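Local coordinates for De novo designed switch protein caging a hemagglutinin binder (sCageHA267_1S) (Synthetic construct, PDB 7CBC) that cages a hemagglutinin-binding element in a designed six-helix bundle and probably serves as the switch component of a modular biosensor, at residues Ala5-Leu8 / Leu9-Ser12; Glu110-Asp113 / Leu114-Arg117; Ala173-Arg176 / Glu177-Ile181; Gln209-Arg212 / Leu213-Glu216. All blocks are in the same frame, centred on the assembly; numbering follows the deposited sequence.

Interaction 1. Residues Ala5-Leu8 / Leu9-Ser12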
ATOM      1  N   ALA A   5     -13.842 -25.023  -1.653  1.00 40.16           N
ATOM      2  CA  ALA A   5     -13.919 -23.764  -2.382  1.00 40.13           C
ATOM      3  C   ALA A   5     -14.231 -22.608  -1.443  1.00 39.60           C
ATOM      4  O   ALA A   5     -13.689 -21.508  -1.604  1.00 30.84           O
ATOM      5  CB  ALA A   5     -14.965 -23.857  -3.489  1.00 35.16           C
ATOM      6  N   ARG A   6     -15.114 -22.830  -0.464  1.00 37.72           N
ATOM      7  CA  ARG A   6     -15.442 -21.766   0.477  1.00 39.35           C
ATOM      8  C   ARG A   6     -14.251 -21.414   1.342  1.00 37.71           C
ATOM      9  O   ARG A   6     -14.104 -20.267   1.772  1.00 34.28           O
ATOM     10  CB  ARG A   6     -16.606 -22.177   1.370  1.00 38.92           C
ATOM     11  CG  ARG A   6     -17.891 -22.347   0.638  1.00 48.39           C
ATOM     12  CD  ARG A   6     -19.029 -22.670   1.596  1.00 52.26           C
ATOM     13  NE  ARG A   6     -19.956 -21.554   1.607  1.00 53.67           N
ATOM     14  CZ  ARG A   6     -20.988 -21.454   0.774  1.00 50.43           C
ATOM     15  NH1 ARG A   6     -21.217 -22.408  -0.125  1.00 50.89           N
ATOM     16  NH2 ARG A   6     -21.788 -20.398   0.827  1.00 49.46           N
ATOM     17  N   LYS A   7     -13.406 -22.394   1.622  1.00 34.97           N
ATOM     18  CA  LYS A   7     -12.238 -22.144   2.444  1.00 35.10           C
ATOM     19  C   LYS A   7     -11.215 -21.317   1.676  1.00 33.05           C
ATOM     20  O   LYS A   7     -10.634 -20.380   2.229  1.00 35.01           O
ATOM     21  CB  LYS A   7     -11.708 -23.496   2.944  1.00 37.23           C
ATOM     22  CG  LYS A   7     -10.297 -23.615   3.510  1.00 42.83           C
ATOM     23  CD  LYS A   7      -9.670 -22.348   4.094  1.00 51.22           C
ATOM     24  CE  LYS A   7     -10.396 -21.643   5.221  1.00 53.42           C
ATOM     25  NZ  LYS A   7      -9.723 -20.333   5.438  1.00 39.07           N
ATOM     26  N   LEU A   8     -11.031 -21.603   0.388  1.00 31.43           N
ATOM     27  CA  LEU A   8     -10.123 -20.812  -0.430  1.00 33.41           C
ATOM     28  C   LEU A   8     -10.568 -19.360  -0.505  1.00 33.03           C
ATOM     29  O   LEU A   8      -9.778 -18.442  -0.245  1.00 30.83           O
ATOM     30  CB  LEU A   8     -10.020 -21.418  -1.827  1.00 35.92           C
ATOM     31  CG  LEU A   8      -9.249 -22.729  -1.817  1.00 34.95           C
ATOM     32  CD1 LEU A   8      -9.485 -23.512  -3.109  1.00 34.37           C
ATOM     33  CD2 LEU A   8      -7.778 -22.438  -1.603  1.00 29.42           C
ATOM     34  N   LEU A   9     -11.838 -19.129  -0.848  1.00 30.18           N
ATOM     35  CA  LEU A   9     -12.341 -17.763  -0.898  1.00 31.32           C
ATOM     36  C   LEU A   9     -12.207 -17.082   0.458  1.00 33.27           C
ATOM     37  O   LEU A   9     -11.865 -15.901   0.537  1.00 26.40           O
ATOM     38  CB  LEU A   9     -13.793 -17.761  -1.367  1.00 32.22           C
ATOM     39  CG  LEU A   9     -14.455 -16.406  -1.592  1.00 33.46           C
ATOM     40  CD1 LEU A   9     -13.702 -15.596  -2.645  1.00 31.94           C
ATOM     41  CD2 LEU A   9     -15.913 -16.598  -2.002  1.00 28.56           C
ATOM     42  N   GLU A  10     -12.450 -17.824   1.536  1.00 29.69           N
ATOM     43  CA  GLU A  10     -12.309 -17.274   2.878  1.00 32.23           C
ATOM     44  C   GLU A  10     -10.858 -16.874   3.164  1.00 35.31           C
ATOM     45  O   GLU A  10     -10.598 -15.825   3.776  1.00 32.13           O
ATOM     46  CB  GLU A  10     -12.836 -18.309   3.873  1.00 35.60           C
ATOM     47  CG  GLU A  10     -12.630 -18.050   5.347  1.00 43.65           C
ATOM     48  CD  GLU A  10     -12.793 -19.350   6.152  1.00 47.76           C
ATOM     49  OE1 GLU A  10     -11.918 -19.658   6.998  1.00 49.79           O
ATOM     50  OE2 GLU A  10     -13.786 -20.083   5.911  1.00 48.36           O
ATOM     51  N   ALA A  11      -9.894 -17.666   2.689  1.00 31.28           N
ATOM     52  CA  ALA A  11      -8.497 -17.258   2.787  1.00 32.71           C
ATOM     53  C   ALA A  11      -8.243 -15.974   2.002  1.00 33.35           C
ATOM     54  O   ALA A  11      -7.629 -15.027   2.511  1.00 29.74           O
ATOM     55  CB  ALA A  11      -7.585 -18.381   2.292  1.00 31.08           C
ATOM     56  N   SER A  12      -8.725 -15.919   0.757  1.00 30.04           N
ATOM     57  CA  SER A  12      -8.402 -14.795  -0.116  1.00 30.34           C
ATOM     58  C   SER A  12      -8.969 -13.483   0.412  1.00 30.79           C
ATOM     59  O   SER A  12      -8.273 -12.459   0.422  1.00 29.38           O
ATOM     60  CB  SER A  12      -8.914 -15.075  -1.526  1.00 23.65           C
ATOM     61  OG  SER A  12      -8.012 -15.931  -2.196  1.00 21.76           O
TER
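Near the start of helix 3-46, K7 and E10 form a side-chain salt bridge spaced i to i+3, roughly one helical turn. The evidence is K7 NZ lying 2.8 Å from E10 OE1. The ammonium does not come in the plane of the carboxylate but from above it, 68° out, and the two side chains cross obliquely. K7 leaves the backbone with CG anti to N, and the chain then folds at chi2 (25°) and chi3, which swings its end back over the next turn. K7 CE follows NZ onto the same oxygen, 3.1 Å from E10 OE1, and K7 NZ also passes 4.3 Å from the methyl CB of A11. E10 stays extended beyond CG, with its CB beside R6 O.

In the bundle, this turn presents K7 to helix 50-93, where A89, A92 and I93 touch its side chain. E88 on that helix brings a second carboxylate close to E10 OE1, so the lysine charge probably offsets a like-charge encounter there.

Regular i to i+4 backbone bonds underlie the contact. L9 N donates to A5 O at 3.1 Å in an almost straight bond (178°), and S12 N donates to L8 O at 2.9 Å. L8 packs on L104 and L105 of helix 99-142 and A5 on L199 and L203 of helix 195-239, while on another flank R6 makes a cation-pi contact with Y287, which also touches L9.

Interaction 2. Residues Glu110-Asp113 / Leu114-Arg117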
ATOM      1  N   GLU A 110       1.787 -17.939  -2.928  1.00 30.37           N
ATOM      2  CA  GLU A 110       2.800 -17.237  -3.716  1.00 32.92           C
ATOM      3  C   GLU A 110       2.402 -15.799  -3.980  1.00 30.64           C
ATOM      4  O   GLU A 110       3.253 -14.895  -3.997  1.00 25.81           O
ATOM      5  CB  GLU A 110       3.013 -17.922  -5.058  1.00 32.94           C
ATOM      6  CG  GLU A 110       3.837 -19.176  -5.065  1.00 40.05           C
ATOM      7  CD  GLU A 110       4.032 -19.652  -6.488  1.00 43.46           C
ATOM      8  OE1 GLU A 110       4.764 -18.978  -7.249  1.00 45.72           O
ATOM      9  OE2 GLU A 110       3.416 -20.669  -6.859  1.00 48.16           O
ATOM     10  N   THR A 111       1.123 -15.576  -4.275  1.00 26.44           N
ATOM     11  CA  THR A 111       0.688 -14.223  -4.584  1.00 27.23           C
ATOM     12  C   THR A 111       0.788 -13.335  -3.350  1.00 32.17           C
ATOM     13  O   THR A 111       1.272 -12.196  -3.428  1.00 32.71           O
ATOM     14  CB  THR A 111      -0.739 -14.251  -5.142  1.00 29.48           C
ATOM     15  OG1 THR A 111      -0.725 -14.813  -6.462  1.00 27.73           O
ATOM     16  CG2 THR A 111      -1.279 -12.868  -5.241  1.00 28.07           C
ATOM     17  N   GLN A 112       0.385 -13.857  -2.190  1.00 28.35           N
ATOM     18  CA  GLN A 112       0.469 -13.045  -0.988  1.00 31.46           C
ATOM     19  C   GLN A 112       1.910 -12.730  -0.623  1.00 33.96           C
ATOM     20  O   GLN A 112       2.193 -11.648  -0.112  1.00 29.11           O
ATOM     21  CB  GLN A 112      -0.249 -13.737   0.163  1.00 28.98           C
ATOM     22  CG  GLN A 112      -0.246 -12.968   1.462  1.00 29.23           C
ATOM     23  CD  GLN A 112      -0.888 -11.595   1.364  1.00 30.07           C
ATOM     24  OE1 GLN A 112      -1.408 -11.192   0.317  1.00 27.16           O
ATOM     25  NE2 GLN A 112      -0.848 -10.859   2.469  1.00 26.89           N
ATOM     26  N   ASP A 113       2.841 -13.639  -0.893  1.00 35.83           N
ATOM     27  CA  ASP A 113       4.229 -13.310  -0.611  1.00 31.28           C
ATOM     28  C   ASP A 113       4.716 -12.189  -1.519  1.00 35.09           C
ATOM     29  O   ASP A 113       5.496 -11.331  -1.082  1.00 30.35           O
ATOM     30  CB  ASP A 113       5.103 -14.552  -0.746  1.00 37.68           C
ATOM     31  CG  ASP A 113       6.537 -14.299  -0.330  1.00 40.35           C
ATOM     32  OD1 ASP A 113       7.385 -14.122  -1.226  1.00 45.36           O
ATOM     33  OD2 ASP A 113       6.815 -14.269   0.890  1.00 45.80           O
ATOM     34  N   LEU A 114       4.252 -12.158  -2.774  1.00 32.16           N
ATOM     35  CA  LEU A 114       4.574 -11.027  -3.647  1.00 32.28           C
ATOM     36  C   LEU A 114       4.072  -9.719  -3.054  1.00 32.47           C
ATOM     37  O   LEU A 114       4.793  -8.709  -3.035  1.00 29.42           O
ATOM     38  CB  LEU A 114       3.957 -11.220  -5.031  1.00 35.21           C
ATOM     39  CG  LEU A 114       4.467 -12.308  -5.964  1.00 34.86           C
ATOM     40  CD1 LEU A 114       3.697 -12.199  -7.272  1.00 31.61           C
ATOM     41  CD2 LEU A 114       5.966 -12.160  -6.190  1.00 32.74           C
ATOM     42  N   ASN A 115       2.821  -9.713  -2.585  1.00 27.02           N
ATOM     43  CA  ASN A 115       2.250  -8.488  -2.038  1.00 30.90           C
ATOM     44  C   ASN A 115       3.081  -7.964  -0.873  1.00 27.72           C
ATOM     45  O   ASN A 115       3.315  -6.758  -0.767  1.00 27.72           O
ATOM     46  CB  ASN A 115       0.800  -8.735  -1.619  1.00 28.53           C
ATOM     47  CG  ASN A 115      -0.089  -9.056  -2.802  1.00 30.15           C
ATOM     48  OD1 ASN A 115       0.139  -8.578  -3.913  1.00 31.58           O
ATOM     49  ND2 ASN A 115      -1.097  -9.877  -2.574  1.00 27.13           N
ATOM     50  N   LEU A 116       3.568  -8.859  -0.011  1.00 29.12           N
ATOM     51  CA  LEU A 116       4.372  -8.435   1.135  1.00 30.80           C
ATOM     52  C   LEU A 116       5.721  -7.877   0.695  1.00 31.49           C
ATOM     53  O   LEU A 116       6.129  -6.800   1.143  1.00 32.54           O
ATOM     54  CB  LEU A 116       4.549  -9.610   2.097  1.00 34.10           C
ATOM     55  CG  LEU A 116       3.225  -9.993   2.750  1.00 32.07           C
ATOM     56  CD1 LEU A 116       3.382 -11.154   3.719  1.00 32.23           C
ATOM     57  CD2 LEU A 116       2.653  -8.786   3.453  1.00 29.56           C
ATOM     58  N   ARG A 117       6.420  -8.577  -0.204  1.00 33.65           N
ATOM     59  CA  ARG A 117       7.677  -8.046  -0.727  1.00 36.10           C
ATOM     60  C   ARG A 117       7.484  -6.698  -1.412  1.00 32.63           C
ATOM     61  O   ARG A 117       8.363  -5.827  -1.337  1.00 29.94           O
ATOM     62  CB  ARG A 117       8.312  -9.057  -1.683  1.00 31.96           C
ATOM     63  CG  ARG A 117       8.791 -10.297  -0.951  1.00 33.19           C
ATOM     64  CD  ARG A 117       9.014 -11.500  -1.861  1.00 47.04           C
ATOM     65  NE  ARG A 117       9.670 -12.574  -1.118  1.00 45.09           N
ATOM     66  CZ  ARG A 117      10.987 -12.640  -0.943  1.00 46.59           C
ATOM     67  NH1 ARG A 117      11.767 -11.699  -1.469  1.00 43.78           N
ATOM     68  NH2 ARG A 117      11.525 -13.632  -0.240  1.00 43.78           N
TER
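D113 and R117, one turn apart on helix 99-142, are joined by a salt bridge in which R117 NE lies 2.8 Å from D113 OD1. NE meets the syn side of the oxygen, 23° out of the carboxylate plane, at a bent N-H angle of 134°. An extended R117 chain brings R117 CD alongside as well, 3.2 Å from D113 OD1. With an alanine in place of D113, R117 NE would probably lose its carboxylate mate and the guanidinium be freer to swing away from the helix.

On the face turned to the bundle interior, N115 ND2 donates to Q112 OE1 at 3.2 Å, almost straight at 174°, with OE1 in the amide plane of N115. Q112 reaches it through a bend at chi2, and the two side chains meet at about a right angle.

Farther out, S82 and N19 accept from Q112 NE2, and N115 OD1 takes a bond from Q211 of helix 195-239. T111 OG1 turns back to A107 O, while L114 packs on helix 146-190. The buried amides thus have each other and neighbouring helices as partners, consistent with a designed polar network inside the bundle, whereas the charged pair lies toward solvent.

Interaction 3. Residues Ala173-Arg176 / Glu177-Ile181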
ATOM      1  N   ALA A 173       6.852  -5.283 -11.285  1.00 34.93           N
ATOM      2  CA  ALA A 173       7.280  -6.675 -11.216  1.00 38.77           C
ATOM      3  C   ALA A 173       6.292  -7.519 -10.428  1.00 39.07           C
ATOM      4  O   ALA A 173       6.049  -8.687 -10.775  1.00 33.98           O
ATOM      5  CB  ALA A 173       8.665  -6.787 -10.594  1.00 39.85           C
ATOM      6  N   ALA A 174       5.734  -6.953  -9.352  1.00 33.62           N
ATOM      7  CA  ALA A 174       4.701  -7.659  -8.605  1.00 33.85           C
ATOM      8  C   ALA A 174       3.489  -7.933  -9.486  1.00 34.75           C
ATOM      9  O   ALA A 174       2.872  -9.006  -9.404  1.00 32.11           O
ATOM     10  CB  ALA A 174       4.305  -6.851  -7.370  1.00 34.71           C
ATOM     11  N   LYS A 175       3.142  -6.980 -10.349  1.00 28.59           N
ATOM     12  CA  LYS A 175       2.022  -7.183 -11.255  1.00 33.49           C
ATOM     13  C   LYS A 175       2.310  -8.319 -12.229  1.00 37.08           C
ATOM     14  O   LYS A 175       1.521  -9.262 -12.362  1.00 34.14           O
ATOM     15  CB  LYS A 175       1.713  -5.890 -12.007  1.00 31.08           C
ATOM     16  CG  LYS A 175       0.610  -6.067 -13.050  1.00 41.32           C
ATOM     17  CD  LYS A 175       0.196  -4.744 -13.687  1.00 45.73           C
ATOM     18  CE  LYS A 175      -0.944  -4.963 -14.665  1.00 51.88           C
ATOM     19  NZ  LYS A 175      -2.082  -5.677 -14.019  1.00 50.64           N
ATOM     20  N   ARG A 176       3.454  -8.255 -12.906  1.00 35.45           N
ATOM     21  CA  ARG A 176       3.748  -9.254 -13.917  1.00 36.44           C
ATOM     22  C   ARG A 176       3.903 -10.643 -13.313  1.00 37.61           C
ATOM     23  O   ARG A 176       3.493 -11.628 -13.931  1.00 34.97           O
ATOM     24  CB  ARG A 176       4.994  -8.851 -14.687  1.00 43.25           C
ATOM     25  CG  ARG A 176       4.727  -7.832 -15.795  1.00 49.07           C
ATOM     26  CD  ARG A 176       5.933  -7.761 -16.704  1.00 58.55           C
ATOM     27  NE  ARG A 176       6.591  -9.064 -16.710  1.00 56.78           N
ATOM     28  CZ  ARG A 176       6.220 -10.085 -17.474  1.00 60.23           C
ATOM     29  NH1 ARG A 176       5.201  -9.947 -18.321  1.00 61.90           N
ATOM     30  NH2 ARG A 176       6.864 -11.245 -17.384  1.00 60.16           N
ATOM     31  N   GLU A 177       4.462 -10.738 -12.104  1.00 33.25           N
ATOM     32  CA  GLU A 177       4.613 -12.033 -11.439  1.00 38.41           C
ATOM     33  C   GLU A 177       3.274 -12.563 -10.904  1.00 36.98           C
ATOM     34  O   GLU A 177       3.092 -13.784 -10.770  1.00 38.52           O
ATOM     35  CB  GLU A 177       5.664 -11.902 -10.326  1.00 32.01           C
ATOM     36  CG  GLU A 177       6.109 -13.219  -9.674  1.00 40.96           C
ATOM     37  CD  GLU A 177       6.554 -14.279 -10.677  1.00 44.74           C
ATOM     38  OE1 GLU A 177       7.188 -13.916 -11.696  1.00 43.51           O
ATOM     39  OE2 GLU A 177       6.270 -15.482 -10.442  1.00 46.36           O
ATOM     40  N   SER A 178       2.324 -11.673 -10.607  1.00 32.19           N
ATOM     41  CA  SER A 178       0.993 -12.115 -10.210  1.00 32.88           C
ATOM     42  C   SER A 178       0.256 -12.750 -11.383  1.00 35.67           C
ATOM     43  O   SER A 178      -0.391 -13.796 -11.234  1.00 34.41           O
ATOM     44  CB  SER A 178       0.197 -10.938  -9.654  1.00 31.18           C
ATOM     45  OG  SER A 178       0.650 -10.588  -8.365  1.00 28.66           O
ATOM     46  N   GLU A 179       0.336 -12.119 -12.556  1.00 34.95           N
ATOM     47  CA  GLU A 179      -0.301 -12.672 -13.742  1.00 40.56           C
ATOM     48  C   GLU A 179       0.360 -13.972 -14.169  1.00 39.66           C
ATOM     49  O   GLU A 179      -0.323 -14.897 -14.623  1.00 37.88           O
ATOM     50  CB  GLU A 179      -0.272 -11.647 -14.868  1.00 40.53           C
ATOM     51  CG  GLU A 179      -1.423 -10.676 -14.758  1.00 52.17           C
ATOM     52  CD  GLU A 179      -1.091  -9.293 -15.250  1.00 55.67           C
ATOM     53  OE1 GLU A 179       0.061  -9.062 -15.696  1.00 52.54           O
ATOM     54  OE2 GLU A 179      -2.000  -8.436 -15.182  1.00 60.61           O
ATOM     55  N   ARG A 180       1.682 -14.069 -14.018  1.00 37.19           N
ATOM     56  CA  ARG A 180       2.367 -15.301 -14.390  1.00 40.27           C
ATOM     57  C   ARG A 180       1.950 -16.452 -13.483  1.00 38.15           C
ATOM     58  O   ARG A 180       1.780 -17.583 -13.951  1.00 41.00           O
ATOM     59  CB  ARG A 180       3.883 -15.090 -14.368  1.00 39.88           C
ATOM     60  CG  ARG A 180       4.670 -16.342 -14.724  1.00 44.44           C
ATOM     61  CD  ARG A 180       6.056 -16.340 -14.110  1.00 45.04           C
ATOM     62  NE  ARG A 180       5.981 -16.624 -12.679  1.00 48.29           N
ATOM     63  CZ  ARG A 180       5.659 -17.811 -12.163  1.00 47.00           C
ATOM     64  NH1 ARG A 180       5.387 -18.838 -12.959  1.00 48.53           N
ATOM     65  NH2 ARG A 180       5.605 -17.968 -10.845  1.00 42.11           N
ATOM     66  N   ILE A 181       1.754 -16.178 -12.191  1.00 38.56           N
ATOM     67  CA  ILE A 181       1.235 -17.191 -11.272  1.00 35.01           C
ATOM     68  C   ILE A 181      -0.138 -17.666 -11.731  1.00 34.88           C
ATOM     69  O   ILE A 181      -0.420 -18.869 -11.786  1.00 35.58           O
ATOM     70  CB  ILE A 181       1.181 -16.627  -9.840  1.00 36.14           C
ATOM     71  CG1 ILE A 181       2.582 -16.583  -9.216  1.00 36.47           C
ATOM     72  CG2 ILE A 181       0.189 -17.406  -8.970  1.00 32.86           C
ATOM     73  CD1 ILE A 181       2.750 -15.508  -8.151  1.00 32.12           C
TER
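E177 N opens this turn of helix 146-190, one of the long helices of the bundle, by donating to A173 O at 2.9 Å. The glutamate's side chain leads away from the preceding turn and forward to R180, and its CG packs against L114 of helix 99-142.

S178 binds one carbonyl, A174 O, twice: its OG and its N both donate to that oxygen, arriving from opposite faces of the carbonyl plane. The bond from S178 OG to A174 O is 2.9 Å long, made possible by OG standing beside the backbone N (chi1 -74°). That hydroxyl also takes a bond from Q211 of helix 195-239, so one buried serine connects two helices.

E179 pairs with K175 at i to i+4, E179 OE2 lying 3.0 Å from K175 NZ. The ammonium sits above the carboxylate plane, 35° out, after an otherwise extended lysine chain turns at chi4. With an alanine in place of K175, E179 would probably be left without this mate, and L215 would lose part of the aliphatic chain beside it.

R180 donates its backbone N to R176 O. Its guanidinium holds E177 side-on, R180 NE at 2.5 Å and R180 NH2 at 2.6 Å from the single oxygen E177 OE2.

Interaction 4. Residues Gln209-Arg212 / Leu213-Glu216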
ATOM      1  N   GLN A 209      -9.354 -11.072  -9.554  1.00 29.18           N
ATOM      2  CA  GLN A 209     -10.058  -9.842  -9.220  1.00 29.83           C
ATOM      3  C   GLN A 209      -9.576  -9.275  -7.883  1.00 33.95           C
ATOM      4  O   GLN A 209      -9.308  -8.070  -7.761  1.00 31.42           O
ATOM      5  CB  GLN A 209     -11.557 -10.127  -9.201  1.00 30.95           C
ATOM      6  CG  GLN A 209     -12.436  -8.946  -9.491  1.00 39.34           C
ATOM      7  CD  GLN A 209     -13.895  -9.344  -9.625  1.00 36.90           C
ATOM      8  OE1 GLN A 209     -14.224 -10.527  -9.756  1.00 42.38           O
ATOM      9  NE2 GLN A 209     -14.780  -8.357  -9.571  1.00 41.54           N
ATOM     10  N   LEU A 210      -9.436 -10.134  -6.867  1.00 29.12           N
ATOM     11  CA  LEU A 210      -8.971  -9.659  -5.565  1.00 28.09           C
ATOM     12  C   LEU A 210      -7.520  -9.197  -5.624  1.00 28.57           C
ATOM     13  O   LEU A 210      -7.169  -8.157  -5.049  1.00 28.81           O
ATOM     14  CB  LEU A 210      -9.137 -10.761  -4.525  1.00 30.10           C
ATOM     15  CG  LEU A 210     -10.585 -11.180  -4.311  1.00 28.73           C
ATOM     16  CD1 LEU A 210     -10.647 -12.515  -3.617  1.00 25.53           C
ATOM     17  CD2 LEU A 210     -11.314 -10.120  -3.501  1.00 29.62           C
ATOM     18  N   GLN A 211      -6.665  -9.941  -6.333  1.00 24.52           N
ATOM     19  CA  GLN A 211      -5.276  -9.522  -6.470  1.00 24.16           C
ATOM     20  C   GLN A 211      -5.161  -8.174  -7.166  1.00 30.27           C
ATOM     21  O   GLN A 211      -4.210  -7.412  -6.916  1.00 27.45           O
ATOM     22  CB  GLN A 211      -4.489 -10.593  -7.216  1.00 22.30           C
ATOM     23  CG  GLN A 211      -3.010 -10.319  -7.372  1.00 27.05           C
ATOM     24  CD  GLN A 211      -2.292  -9.933  -6.067  1.00 26.45           C
ATOM     25  OE1 GLN A 211      -2.844 -10.017  -4.958  1.00 23.59           O
ATOM     26  NE2 GLN A 211      -1.028  -9.553  -6.203  1.00 26.22           N
ATOM     27  N   ARG A 212      -6.121  -7.858  -8.035  1.00 27.47           N
ATOM     28  CA  ARG A 212      -6.145  -6.554  -8.693  1.00 29.89           C
ATOM     29  C   ARG A 212      -6.273  -5.430  -7.672  1.00 27.46           C
ATOM     30  O   ARG A 212      -5.626  -4.382  -7.803  1.00 30.06           O
ATOM     31  CB  ARG A 212      -7.304  -6.515  -9.699  1.00 31.78           C
ATOM     32  CG  ARG A 212      -7.108  -5.667 -10.948  1.00 40.49           C
ATOM     33  CD  ARG A 212      -8.347  -5.770 -11.872  1.00 47.47           C
ATOM     34  NE  ARG A 212      -8.447  -7.078 -12.528  1.00 44.79           N
ATOM     35  CZ  ARG A 212      -9.501  -7.889 -12.473  1.00 45.97           C
ATOM     36  NH1 ARG A 212     -10.595  -7.538 -11.797  1.00 44.30           N
ATOM     37  NH2 ARG A 212      -9.464  -9.055 -13.109  1.00 41.65           N
ATOM     38  N   LEU A 213      -7.101  -5.630  -6.644  1.00 27.02           N
ATOM     39  CA  LEU A 213      -7.262  -4.612  -5.610  1.00 27.84           C
ATOM     40  C   LEU A 213      -6.041  -4.553  -4.702  1.00 28.72           C
ATOM     41  O   LEU A 213      -5.622  -3.465  -4.301  1.00 28.13           O
ATOM     42  CB  LEU A 213      -8.533  -4.868  -4.791  1.00 28.51           C
ATOM     43  CG  LEU A 213      -9.001  -3.783  -3.795  1.00 32.44           C
ATOM     44  CD1 LEU A 213     -10.493  -3.869  -3.548  1.00 35.88           C
ATOM     45  CD2 LEU A 213      -8.277  -3.876  -2.452  1.00 32.17           C
ATOM     46  N   ASN A 214      -5.475  -5.709  -4.343  1.00 29.38           N
ATOM     47  CA  ASN A 214      -4.228  -5.716  -3.581  1.00 28.13           C
ATOM     48  C   ASN A 214      -3.144  -4.912  -4.293  1.00 28.88           C
ATOM     49  O   ASN A 214      -2.375  -4.190  -3.655  1.00 25.45           O
ATOM     50  CB  ASN A 214      -3.737  -7.154  -3.368  1.00 25.18           C
ATOM     51  CG  ASN A 214      -4.688  -8.003  -2.521  1.00 28.89           C
ATOM     52  OD1 ASN A 214      -5.303  -7.513  -1.578  1.00 26.79           O
ATOM     53  ND2 ASN A 214      -4.801  -9.303  -2.862  1.00 24.18           N
ATOM     54  N   LEU A 215      -3.040  -5.056  -5.617  1.00 27.44           N
ATOM     55  CA  LEU A 215      -1.999  -4.342  -6.346  1.00 27.44           C
ATOM     56  C   LEU A 215      -2.330  -2.861  -6.474  1.00 29.56           C
ATOM     57  O   LEU A 215      -1.427  -2.020  -6.420  1.00 28.55           O
ATOM     58  CB  LEU A 215      -1.790  -4.978  -7.727  1.00 24.39           C
ATOM     59  CG  LEU A 215      -1.113  -6.355  -7.719  1.00 31.88           C
ATOM     60  CD1 LEU A 215      -1.017  -6.954  -9.140  1.00 30.53           C
ATOM     61  CD2 LEU A 215       0.270  -6.318  -7.030  1.00 29.21           C
ATOM     62  N   GLU A 216      -3.614  -2.517  -6.606  1.00 29.46           N
ATOM     63  CA  GLU A 216      -3.980  -1.104  -6.680  1.00 28.49           C
ATOM     64  C   GLU A 216      -3.710  -0.386  -5.355  1.00 32.10           C
ATOM     65  O   GLU A 216      -3.358   0.801  -5.354  1.00 27.26           O
ATOM     66  CB  GLU A 216      -5.443  -0.970  -7.096  1.00 27.66           C
ATOM     67  CG  GLU A 216      -5.930   0.455  -7.303  1.00 33.93           C
ATOM     68  CD  GLU A 216      -5.327   1.123  -8.525  1.00 37.36           C
ATOM     69  OE1 GLU A 216      -4.754   0.406  -9.371  1.00 33.28           O
ATOM     70  OE2 GLU A 216      -5.420   2.375  -8.627  1.00 40.53           O
TER
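N214 ND2 donates to Q211 OE1 across 3.0 Å, at an N-H angle of 163°, in the side-chain hydrogen bond between the two segments. Q211 OE1 lies in the amide plane of N214, whereas the donor stands 22° out of the carbonyl plane of Q211. The amide planes are 59° apart, and the chains cross at about a right angle. Q211 gets there by a turn at chi2, which folds its amide back over the next helical turn.

The other ends of these two amides reach other helices: Q211 NE2 bonds N115 of helix 99-142 and S178 of helix 146-190, and N214 OD1 accepts from N19 of helix 3-46, while E216 forms salt bridges along its own helix with R219 and R223. Helix 195-239 therefore sits at the middle of a buried hydrogen-bond network linking four helices of the bundle, the kind of polar core built into designed bundles to set helix pairing.

The L215 side chain lies slantwise across Q211: L215 CG is 3.5 Å from Q211 NE2, and L215 CD2 is 3.6 Å from the same nitrogen. Backbone bonds keep the turn in step, N214 N to L210 O at 3.1 Å and L215 N to Q211 O at 2.9 Å, although L213 N makes only weak bonds, to Q209 O and L210 O. L213 and L210 carry the packing over to helix 274-284, where I277 and A274 meet the first and I281 the second.

From the N terminus the four contacts run in series on helices 3-46, 99-142, 146-190 and 195-239. Each joins successive turns of one helix, so none closes a long loop, and none nests in or crosses another. Interaction 1 meets interaction 4 through S12 CB and L210 CD1, 3.7 Å apart, but keeps clear of interaction 2, whose nearest atoms are about 7 Å away. Interactions 2, 3 and 4 touch one another pairwise, with centres 10 to 12 Å apart: L114 packs on 177-181, while Q211 NE2 probably bonds both N115 OD1 and S178 OG. Three consecutive helices, 99-142, 146-190 and 195-239, are thereby tied into one core.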